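Local coordinates for m3DLH protein (Halieaceae bacterium, PDB 7JKA) that probably hydrolyses dienelactones or related esters as a member of the alpha/beta-hydrolase superfamily, and may also act on phosphotriesters, at residues V45-E50 with I129-G134; T153-L158 with S214-A219. One frame throughout, in Å; residues are numbered along the deposited sequence. Where two conformers were deposited one is given.

Contact 1: residues V45-E50 with I129-G134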
loop_
_atom_site.group_PDB
_atom_site.type_symbol
_atom_site.label_atom_id
_atom_site.label_comp_id
_atom_site.label_asym_id
_atom_site.label_seq_id
_atom_site.Cartn_x
_atom_site.Cartn_y
_atom_site.Cartn_z
ATOM N N VAL A 45 -9.440 -4.314 -0.977
ATOM C CA VAL A 45 -8.153 -3.781 -0.546
ATOM C C VAL A 45 -7.302 -3.557 -1.787
ATOM O O VAL A 45 -7.085 -4.495 -2.567
ATOM C CB VAL A 45 -7.432 -4.726 0.445
ATOM C CG1 VAL A 45 -6.107 -4.081 0.935
ATOM C CG2 VAL A 45 -8.331 -5.094 1.627
ATOM N N VAL A 46 -6.844 -2.316 -1.987
ATOM C CA VAL A 46 -5.799 -2.069 -2.977
ATOM C C VAL A 46 -4.462 -2.398 -2.345
ATOM O O VAL A 46 -4.189 -2.037 -1.191
ATOM C CB VAL A 46 -5.803 -0.619 -3.479
ATOM C CG1 VAL A 46 -4.699 -0.445 -4.549
ATOM C CG2 VAL A 46 -7.138 -0.247 -4.019
ATOM N N VAL A 47 -3.622 -3.092 -3.096
ATOM C CA VAL A 47 -2.285 -3.453 -2.637
ATOM C C VAL A 47 -1.274 -2.750 -3.541
ATOM O O VAL A 47 -1.123 -3.108 -4.720
ATOM C CB VAL A 47 -2.066 -4.969 -2.663
ATOM C CG1 VAL A 47 -0.680 -5.339 -2.155
ATOM C CG2 VAL A 47 -3.179 -5.728 -1.854
ATOM N N PHE A 48 -0.546 -1.773 -2.983
ATOM C CA PHE A 48 0.491 -1.121 -3.765
ATOM C C PHE A 48 1.829 -1.784 -3.493
ATOM O O PHE A 48 2.212 -1.963 -2.320
ATOM C CB PHE A 48 0.559 0.367 -3.441
ATOM C CG PHE A 48 -0.650 1.133 -3.899
ATOM C CD1 PHE A 48 -0.852 1.372 -5.257
ATOM C CD2 PHE A 48 -1.599 1.572 -2.985
ATOM C CE1 PHE A 48 -1.986 2.071 -5.682
ATOM C CE2 PHE A 48 -2.737 2.266 -3.401
ATOM C CZ PHE A 48 -2.936 2.509 -4.741
ATOM N N PRO A 49 2.541 -2.178 -4.533
ATOM C CA PRO A 49 3.786 -2.928 -4.364
ATOM C C PRO A 49 4.952 -2.006 -4.017
ATOM O O PRO A 49 4.848 -0.779 -4.027
ATOM C CB PRO A 49 3.993 -3.534 -5.761
ATOM C CG PRO A 49 3.493 -2.395 -6.679
ATOM C CD PRO A 49 2.246 -1.910 -5.957
ATOM N N GLU A 50 6.102 -2.625 -3.725
ATOM C CA GLU A 50 7.356 -1.883 -3.701
ATOM C C GLU A 50 7.605 -1.187 -5.041
ATOM O O GLU A 50 6.925 -1.505 -6.028
ATOM C CB GLU A 50 8.514 -2.819 -3.351
ATOM C CG GLU A 50 8.477 -3.308 -1.901
ATOM C CD GLU A 50 9.809 -3.904 -1.483
ATOM O OE1 GLU A 50 10.344 -4.753 -2.220
ATOM O OE2 GLU A 50 10.340 -3.523 -0.425
ATOM N N ILE A 129 -3.294 -0.832 1.238
ATOM C CA ILE A 129 -2.031 -1.128 1.885
ATOM C C ILE A 129 -0.913 -0.948 0.870
ATOM O O ILE A 129 -1.129 -0.921 -0.347
ATOM C CB ILE A 129 -1.980 -2.542 2.488
ATOM C CG1 ILE A 129 -1.881 -3.648 1.417
ATOM C CG2 ILE A 129 -3.163 -2.762 3.418
ATOM C CD1 ILE A 129 -1.607 -5.053 2.052
ATOM N N GLY A 130 0.300 -0.819 1.381
ATOM C CA GLY A 130 1.434 -0.677 0.494
ATOM C C GLY A 130 2.724 -0.992 1.204
ATOM O O GLY A 130 2.845 -0.838 2.430
ATOM N N PHE A 131 3.698 -1.427 0.418
ATOM C CA PHE A 131 4.999 -1.868 0.884
ATOM C C PHE A 131 6.025 -0.906 0.313
ATOM O O PHE A 131 6.028 -0.654 -0.886
ATOM C CB PHE A 131 5.248 -3.310 0.421
ATOM C CG PHE A 131 4.222 -4.253 0.932
ATOM C CD1 PHE A 131 3.008 -4.409 0.285
ATOM C CD2 PHE A 131 4.437 -4.895 2.144
ATOM C CE1 PHE A 131 2.032 -5.252 0.808
ATOM C CE2 PHE A 131 3.474 -5.746 2.686
ATOM C CZ PHE A 131 2.258 -5.907 2.022
ATOM N N CYS A 132 6.883 -0.356 1.169
ATOM C CA CYS A 132 7.921 0.617 0.750
ATOM C C CYS A 132 7.256 1.749 -0.012
ATOM O O CYS A 132 6.303 2.352 0.502
ATOM C CB CYS A 132 8.999 -0.059 -0.041
ATOM S SG CYS A 132 9.722 -1.216 0.888
ATOM N N PHE A 133 7.717 2.053 -1.224
ATOM C CA PHE A 133 7.115 3.139 -1.992
ATOM C C PHE A 133 5.621 2.925 -2.210
ATOM O O PHE A 133 4.875 3.902 -2.286
ATOM C CB PHE A 133 7.832 3.270 -3.346
ATOM C CG PHE A 133 7.315 4.397 -4.194
ATOM C CD1 PHE A 133 7.687 5.714 -3.946
ATOM C CD2 PHE A 133 6.459 4.136 -5.254
ATOM C CE1 PHE A 133 7.204 6.763 -4.751
ATOM C CE2 PHE A 133 5.983 5.171 -6.066
ATOM C CZ PHE A 133 6.351 6.480 -5.807
ATOM N N GLY A 134 5.169 1.667 -2.272
ATOM C CA GLY A 134 3.732 1.393 -2.301
ATOM C C GLY A 134 2.987 1.898 -1.081
ATOM O O GLY A 134 1.825 2.322 -1.183
#
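F48 and G134 pack tightly where the parallel strands 45-48 and 129-131 give way to loop and helix: F48 CB lies 3.2 Å from G134 O. CG of F48 stands anti to its own carbonyl carbon (chi1 -68°), and the end of the ring leads away from the segment 129-134, CD2 passing 3.7 Å from I129 O. In the loop that follows, P49 O lies 3.0 Å from G134 CA. A beta carbon on G134 would collide with F48 O and P49 O, and one on G130 with G134 O, consistent with glycine two residues before and after C132. The Gly-x-Cys-x-Gly sequence and strained strand-to-helix turn fit the nucleophile elbow of alpha/beta-hydrolases; C132, at the N-cap with an unusual backbone (phi 54°, psi -126°), is probably the nucleophile. E50 brings its carboxylate up to the sulphur, although C132 has two conformers and the close approach is doubtful; E50 OE2 is hydrogen-bonded to S214 OG. Two nearly straight bonds pair the strands, I129 N to V46 O (2.9 Å) and F48 N to I129 O (2.8 Å); F131 N to F48 O is longer (3.2 Å) and more bent. Side chains pack more loosely: V45 CG1 touches I129 CG2 at 4.1 Å at the start of the strands, and further along V47 CG1 meets the F131 ring edge at CE1 (4.0 Å). This looser side is still buried, against L65 of helix 56-67 and F246 of helix 232-250.

Contact 2: residues T153-L158 with S214-A219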
loop_
_atom_site.group_PDB
_atom_site.type_symbol
_atom_site.label_atom_id
_atom_site.label_comp_id
_atom_site.label_asym_id
_atom_site.label_seq_id
_atom_site.Cartn_x
_atom_site.Cartn_y
_atom_site.Cartn_z
ATOM N N THR A 153 0.583 0.918 6.080
ATOM C CA THR A 153 1.850 0.917 5.363
ATOM C C THR A 153 2.849 -0.013 6.032
ATOM O O THR A 153 2.850 -0.188 7.255
ATOM C CB THR A 153 2.455 2.325 5.254
ATOM O OG1 THR A 153 2.899 2.796 6.546
ATOM C CG2 THR A 153 1.420 3.285 4.736
ATOM N N PHE A 154 3.704 -0.621 5.216
ATOM C CA PHE A 154 4.746 -1.513 5.715
ATOM C C PHE A 154 6.083 -1.005 5.207
ATOM O O PHE A 154 6.285 -0.899 3.989
ATOM C CB PHE A 154 4.525 -2.958 5.251
ATOM C CG PHE A 154 3.215 -3.557 5.693
ATOM C CD1 PHE A 154 2.075 -3.461 4.892
ATOM C CD2 PHE A 154 3.140 -4.270 6.876
ATOM C CE1 PHE A 154 0.875 -4.019 5.282
ATOM C CE2 PHE A 154 1.937 -4.840 7.297
ATOM C CZ PHE A 154 0.793 -4.715 6.479
ATOM N N HIS A 155 6.986 -0.698 6.133
ATOM C CA HIS A 155 8.332 -0.176 5.832
ATOM C C HIS A 155 8.311 0.838 4.687
ATOM O O HIS A 155 9.057 0.725 3.709
ATOM C CB HIS A 155 9.353 -1.300 5.575
ATOM C CG HIS A 155 8.883 -2.405 4.664
ATOM N ND1 HIS A 155 8.987 -2.343 3.288
ATOM C CD2 HIS A 155 8.352 -3.621 4.941
ATOM C CE1 HIS A 155 8.508 -3.455 2.760
ATOM N NE2 HIS A 155 8.106 -4.246 3.737
ATOM N N ALA A 156 7.464 1.857 4.840
ATOM C CA ALA A 156 7.252 2.881 3.813
ATOM C C ALA A 156 8.063 4.138 4.071
ATOM O O ALA A 156 8.097 4.655 5.186
ATOM C CB ALA A 156 5.770 3.265 3.741
ATOM N N GLY A 157 8.659 4.666 3.002
ATOM C CA GLY A 157 9.149 6.031 3.058
ATOM C C GLY A 157 8.001 6.996 3.267
ATOM O O GLY A 157 6.852 6.730 2.894
ATOM N N LEU A 158 8.302 8.110 3.913
ATOM C CA LEU A 158 7.308 9.106 4.255
ATOM C C LEU A 158 7.745 10.453 3.703
ATOM O O LEU A 158 8.940 10.766 3.650
ATOM C CB LEU A 158 7.135 9.197 5.777
ATOM C CG LEU A 158 6.707 7.861 6.392
ATOM C CD1 LEU A 158 6.904 7.918 7.906
ATOM C CD2 LEU A 158 5.266 7.512 6.034
ATOM N N SER A 214 12.173 -3.256 4.103
ATOM C CA SER A 214 11.772 -4.447 3.355
ATOM C C SER A 214 11.582 -5.661 4.262
ATOM O O SER A 214 11.801 -6.801 3.838
ATOM C CB SER A 214 12.769 -4.754 2.240
ATOM O OG SER A 214 12.792 -3.657 1.343
ATOM N N PHE A 215 11.141 -5.428 5.500
ATOM C CA PHE A 215 11.082 -6.531 6.450
ATOM C C PHE A 215 10.016 -7.566 6.101
ATOM O O PHE A 215 10.053 -8.663 6.657
ATOM C CB PHE A 215 10.878 -6.003 7.880
ATOM C CG PHE A 215 9.623 -5.214 8.086
ATOM C CD1 PHE A 215 8.368 -5.845 8.139
ATOM C CD2 PHE A 215 9.697 -3.860 8.344
ATOM C CE1 PHE A 215 7.221 -5.081 8.404
ATOM C CE2 PHE A 215 8.565 -3.089 8.587
ATOM C CZ PHE A 215 7.313 -3.692 8.617
ATOM N N THR A 216 9.097 -7.271 5.174
ATOM C CA THR A 216 8.097 -8.261 4.782
ATOM C C THR A 216 8.545 -9.158 3.636
ATOM O O THR A 216 7.808 -10.084 3.274
ATOM C CB THR A 216 6.793 -7.582 4.351
ATOM O OG1 THR A 216 7.059 -6.781 3.184
ATOM C CG2 THR A 216 6.216 -6.712 5.446
ATOM N N ASP A 217 9.724 -8.939 3.060
ATOM C CA ASP A 217 10.100 -9.661 1.850
ATOM C C ASP A 217 11.199 -10.665 2.147
ATOM O O ASP A 217 12.343 -10.261 2.412
ATOM C CB ASP A 217 10.563 -8.688 0.765
ATOM C CG ASP A 217 10.766 -9.368 -0.580
ATOM O OD1 ASP A 217 10.363 -10.543 -0.729
ATOM O OD2 ASP A 217 11.341 -8.730 -1.492
ATOM N N PRO A 218 10.909 -11.980 2.095
ATOM C CA PRO A 218 11.966 -12.991 2.256
ATOM C C PRO A 218 13.109 -12.826 1.266
ATOM O O PRO A 218 14.229 -13.282 1.521
ATOM C CB PRO A 218 11.221 -14.314 2.027
ATOM C CG PRO A 218 9.815 -14.029 2.403
ATOM C CD PRO A 218 9.569 -12.590 1.989
ATOM N N ALA A 219 12.840 -12.169 0.137
ATOM C CA ALA A 219 13.837 -11.935 -0.900
ATOM C C ALA A 219 14.629 -10.651 -0.682
ATOM O O ALA A 219 15.428 -10.279 -1.548
ATOM C CB ALA A 219 13.170 -11.908 -2.281
#
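H155 leaves strand 153-154 with a positive phi (40°) and faces a type I beta turn from S214 to D217, its CA 6.0 Å from that of S214. Its imidazole reaches into the turn because CG stands between the backbone N and the carbonyl carbon (chi1 46°), and three successive residues receive it in different ways. S214 CA lies over the centre of one ring face, 3.5 Å from the centroid, in a CH-pi contact. F215 takes the ring edge: H155 CD2 points at the centre of the phenyl face in a T-shaped arrangement, the planes at 78°. At the tip, H155 NE2 and T216 OG1 share a nearly straight hydrogen bond of 2.8 Å at the ring edge, close to the imidazole plane, and T216 OG1 is also bonded to H57 NE2. H155 and the loop 214-219 lie past the carboxyl-terminal ends of strands 150-154 and 203-208, the side on which alpha/beta-hydrolases carry their active site, and H155 packs against C132 of the probable nucleophile elbow and against H213. An alanine in place of H155 would probably leave T216 OG1 without its imidazole partner and open a gap between S214 and the F215 ring. Beside the histidine, F154 contributes apolar packing: its CB meets T216 CG2 at 4.1 Å and F215 CZ at 4.4 Å. The F154 ring goes on to stack with F131, while F215 rests on T234 and S238 of helix 232-250.

In the fold
From the N terminus, strand 42-48 enters contact 1, and the chain then runs through helix 56-67, strand 71-74 and helices 90-98 and 101-116 before strand 126-131 closes that 78-residue loop. Helix 133-143 leads to strand 150-154, where contact 2 opens; strands 172-178 and 203-208 and helix 186-198 follow before S214 closes it, with 55 residues between the segments. The two loops are therefore in series, neither nested nor crossed. They adjoin through neighbouring strands of one sheet: F154 N and O probably hydrogen-bond to G130 O and C132 N. Together the contacts join three adjacent strands to the loop preceding helix 232-250, around the presumed active site.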